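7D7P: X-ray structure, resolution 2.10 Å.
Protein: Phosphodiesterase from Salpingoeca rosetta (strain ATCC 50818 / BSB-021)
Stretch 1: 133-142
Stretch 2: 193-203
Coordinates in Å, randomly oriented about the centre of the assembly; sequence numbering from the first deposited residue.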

# COMPACT_ATOMS: atom_id res chain seq x y z
N GLU A 133 -20.18 -25.12 -21.82
CA GLU A 133 -19.71 -26.45 -21.42
C GLU A 133 -18.31 -26.72 -21.95
O GLU A 133 -17.47 -27.28 -21.24
CB GLU A 133 -20.69 -27.51 -21.92
CG GLU A 133 -20.59 -28.83 -21.17
CD GLU A 133 -21.08 -28.72 -19.74
OE1 GLU A 133 -22.09 -28.02 -19.52
OE2 GLU A 133 -20.45 -29.32 -18.85
N VAL A 134 -18.05 -26.35 -23.20
CA VAL A 134 -16.73 -26.59 -23.78
C VAL A 134 -15.68 -25.72 -23.09
O VAL A 134 -14.57 -26.19 -22.78
CB VAL A 134 -16.76 -26.34 -25.30
CG1 VAL A 134 -15.34 -26.28 -25.86
CG2 VAL A 134 -17.55 -27.44 -26.00
N GLU A 135 -16.01 -24.46 -22.81
CA GLU A 135 -15.07 -23.58 -22.12
C GLU A 135 -14.79 -24.06 -20.69
O GLU A 135 -13.68 -23.87 -20.18
CB GLU A 135 -15.59 -22.15 -22.11
CG GLU A 135 -15.65 -21.50 -23.49
CD GLU A 135 -16.53 -20.26 -23.53
OE1 GLU A 135 -17.22 -19.99 -22.52
OE2 GLU A 135 -16.54 -19.57 -24.57
N LEU A 136 -15.78 -24.68 -20.04
CA LEU A 136 -15.55 -25.22 -18.71
C LEU A 136 -14.54 -26.36 -18.74
O LEU A 136 -13.61 -26.39 -17.93
CB LEU A 136 -16.88 -25.70 -18.11
CG LEU A 136 -16.80 -26.34 -16.72
CD1 LEU A 136 -16.27 -25.36 -15.69
CD2 LEU A 136 -18.16 -26.89 -16.30
N LEU A 137 -14.71 -27.30 -19.68
CA LEU A 137 -13.73 -28.36 -19.85
C LEU A 137 -12.36 -27.80 -20.19
O LEU A 137 -11.34 -28.30 -19.70
CB LEU A 137 -14.20 -29.33 -20.94
CG LEU A 137 -13.23 -30.44 -21.36
CD1 LEU A 137 -12.97 -31.40 -20.21
CD2 LEU A 137 -13.76 -31.19 -22.58
N ALA A 138 -12.32 -26.75 -21.02
CA ALA A 138 -11.04 -26.14 -21.38
C ALA A 138 -10.35 -25.50 -20.18
O ALA A 138 -9.12 -25.52 -20.09
CB ALA A 138 -11.25 -25.10 -22.48
N MET A 139 -11.12 -24.92 -19.26
CA MET A 139 -10.51 -24.28 -18.10
C MET A 139 -9.89 -25.30 -17.16
O MET A 139 -8.85 -25.04 -16.54
CB MET A 139 -11.54 -23.42 -17.36
CG MET A 139 -11.98 -22.19 -18.15
SD MET A 139 -10.60 -21.11 -18.56
CE MET A 139 -10.19 -20.49 -16.92
N LEU A 140 -10.51 -26.48 -17.04
CA LEU A 140 -9.95 -27.53 -16.20
C LEU A 140 -8.63 -28.05 -16.77
O LEU A 140 -7.67 -28.26 -16.03
CB LEU A 140 -10.95 -28.68 -16.04
CG LEU A 140 -12.31 -28.34 -15.44
CD1 LEU A 140 -13.10 -29.61 -15.13
CD2 LEU A 140 -12.16 -27.48 -14.19
N ILE A 141 -8.58 -28.27 -18.09
CA ILE A 141 -7.35 -28.75 -18.72
C ILE A 141 -6.26 -27.69 -18.64
O ILE A 141 -5.10 -27.99 -18.33
CB ILE A 141 -7.63 -29.18 -20.17
CG1 ILE A 141 -8.61 -30.35 -20.21
CG2 ILE A 141 -6.33 -29.53 -20.89
CD1 ILE A 141 -9.09 -30.70 -21.60
N ALA A 142 -6.61 -26.43 -18.93
CA ALA A 142 -5.62 -25.36 -18.92
C ALA A 142 -5.02 -25.17 -17.53
O ALA A 142 -3.80 -24.97 -17.40
CB ALA A 142 -6.25 -24.06 -19.41
N ASN A 193 -6.36 -38.96 -24.87
CA ASN A 193 -7.25 -38.00 -25.53
C ASN A 193 -8.58 -37.88 -24.80
O ASN A 193 -9.55 -38.58 -25.13
CB ASN A 193 -7.47 -38.40 -26.99
CG ASN A 193 -7.92 -37.23 -27.83
OD1 ASN A 193 -8.37 -36.21 -27.31
ND2 ASN A 193 -7.80 -37.37 -29.15
N VAL A 194 -8.64 -36.98 -23.82
CA VAL A 194 -9.88 -36.74 -23.08
C VAL A 194 -10.87 -35.89 -23.84
O VAL A 194 -12.04 -35.81 -23.44
CB VAL A 194 -9.54 -36.09 -21.72
CG1 VAL A 194 -9.42 -34.58 -21.86
CG2 VAL A 194 -10.57 -36.46 -20.67
N VAL A 195 -10.45 -35.25 -24.93
CA VAL A 195 -11.33 -34.43 -25.75
C VAL A 195 -11.65 -35.11 -27.08
O VAL A 195 -12.03 -34.44 -28.04
CB VAL A 195 -10.73 -33.03 -25.97
CG1 VAL A 195 -10.55 -32.31 -24.64
CG2 VAL A 195 -9.40 -33.12 -26.72
N GLU A 196 -11.53 -36.44 -27.14
CA GLU A 196 -11.73 -37.16 -28.39
C GLU A 196 -13.14 -37.03 -28.93
O GLU A 196 -13.34 -37.19 -30.14
CB GLU A 196 -11.38 -38.64 -28.19
CG GLU A 196 -12.26 -39.35 -27.17
CD GLU A 196 -11.82 -40.77 -26.90
OE1 GLU A 196 -11.02 -41.31 -27.69
OE2 GLU A 196 -12.29 -41.36 -25.90
N ASN A 197 -14.13 -36.75 -28.09
CA ASN A 197 -15.52 -36.72 -28.52
C ASN A 197 -16.00 -35.33 -28.91
O ASN A 197 -17.17 -35.18 -29.29
CB ASN A 197 -16.43 -37.29 -27.43
CG ASN A 197 -16.23 -38.78 -27.22
OD1 ASN A 197 -15.91 -39.51 -28.16
ND2 ASN A 197 -16.39 -39.23 -25.98
N LEU A 198 -15.15 -34.31 -28.84
CA LEU A 198 -15.52 -32.98 -29.29
C LEU A 198 -15.48 -32.90 -30.81
O LEU A 198 -14.65 -33.53 -31.46
CB LEU A 198 -14.58 -31.92 -28.70
CG LEU A 198 -14.82 -31.43 -27.27
CD1 LEU A 198 -14.57 -32.53 -26.25
CD2 LEU A 198 -13.95 -30.22 -26.97
N ASP A 199 -16.40 -32.11 -31.37
CA ASP A 199 -16.41 -31.91 -32.82
C ASP A 199 -15.42 -30.81 -33.18
O ASP A 199 -14.70 -30.28 -32.33
CB ASP A 199 -17.83 -31.63 -33.31
CG ASP A 199 -18.46 -30.39 -32.68
OD1 ASP A 199 -17.82 -29.32 -32.67
OD2 ASP A 199 -19.61 -30.49 -32.22
N GLU A 200 -15.39 -30.43 -34.46
CA GLU A 200 -14.39 -29.48 -34.94
C GLU A 200 -14.57 -28.11 -34.30
O GLU A 200 -13.61 -27.52 -33.79
CB GLU A 200 -14.46 -29.38 -36.47
N ASP A 201 -15.80 -27.59 -34.32
CA ASP A 201 -16.04 -26.25 -33.78
C ASP A 201 -15.78 -26.21 -32.27
O ASP A 201 -15.28 -25.20 -31.76
CB ASP A 201 -17.48 -25.82 -34.08
CG ASP A 201 -17.62 -25.22 -35.47
OD1 ASP A 201 -17.17 -25.86 -36.44
OD2 ASP A 201 -18.18 -24.11 -35.58
N GLU A 202 -16.13 -27.28 -31.56
CA GLU A 202 -15.94 -27.29 -30.11
C GLU A 202 -14.46 -27.36 -29.75
O GLU A 202 -14.02 -26.68 -28.81
CB GLU A 202 -16.70 -28.47 -29.50
CG GLU A 202 -18.21 -28.33 -29.59
CD GLU A 202 -18.94 -29.56 -29.11
OE1 GLU A 202 -18.44 -30.68 -29.35
OE2 GLU A 202 -20.01 -29.41 -28.48
N PHE A 203 -13.69 -28.18 -30.46
CA PHE A 203 -12.26 -28.27 -30.18
C PHE A 203 -11.55 -26.98 -30.53
O PHE A 203 -10.61 -26.57 -29.83
CB PHE A 203 -11.64 -29.45 -30.93
CG PHE A 203 -10.15 -29.55 -30.76
CD1 PHE A 203 -9.61 -30.09 -29.60
CD2 PHE A 203 -9.29 -29.11 -31.75
CE1 PHE A 203 -8.24 -30.18 -29.43
CE2 PHE A 203 -7.92 -29.20 -31.59
CZ PHE A 203 -7.39 -29.74 -30.43

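One face of the 133-142 helix packs against the loop of 193-203 and E202 in the helix that follows, mainly through apolar side-chain contacts, with no hydrogen bond between the stretches; 276 Å² is buried, both sides summed. V134, L137 and I141 supply the helix side. Their spacing of three and four residues brings all three CA-to-CB bonds toward the other stretch, whereas that of E135 points away. At the start of the row, V134 (chi1 t) brings CG1 to 3.3 Å from the backbone O of E202 and CG2 to 3.7 Å from E202 CB. The helices come nearest here, with the CA atoms of V134 and E202 6.4 Å apart, a gap that suits a short, branched side chain. L137 bridges a wider gap: its t, p rotamer, common for leucine in a helix, extends CD2 to 4.0 Å from both V195 CG1 and L198 CD1. L198 (m, p) answers with its two methyls, CD1 meeting L137 while CD2 lies 4.3 Å from V134 CG1. At the far end, I141 (m, t) has its longer branch extended, so that CD1 reaches V195 CG1 at 3.7 Å and V194 CG1 at 3.9 Å across CA atoms 9.4 Å apart for I141 and V194. V194 (p) and V195 (m) adopt different rotamers, yet each presents CG1 to this same methyl. L137, I141, V194 and V195 are buried, as suits hydrocarbon side chains; V134, L198 and E202 stay partly exposed. Two overlapping type I turns, N193 to E196 and V195 to L198, shape the loop. Polar side chains of N193, D199 and E202 brace stretch 2 internally. N193 OD1 accepts a weak bond from V195 N (3.3 Å). D199, chi1 p, caps the following helix, its OD1 accepting from E202 N at 2.9 Å; E202 (m, t), extended at chi2, places OE1 to accept from D199 N at 3.2 Å.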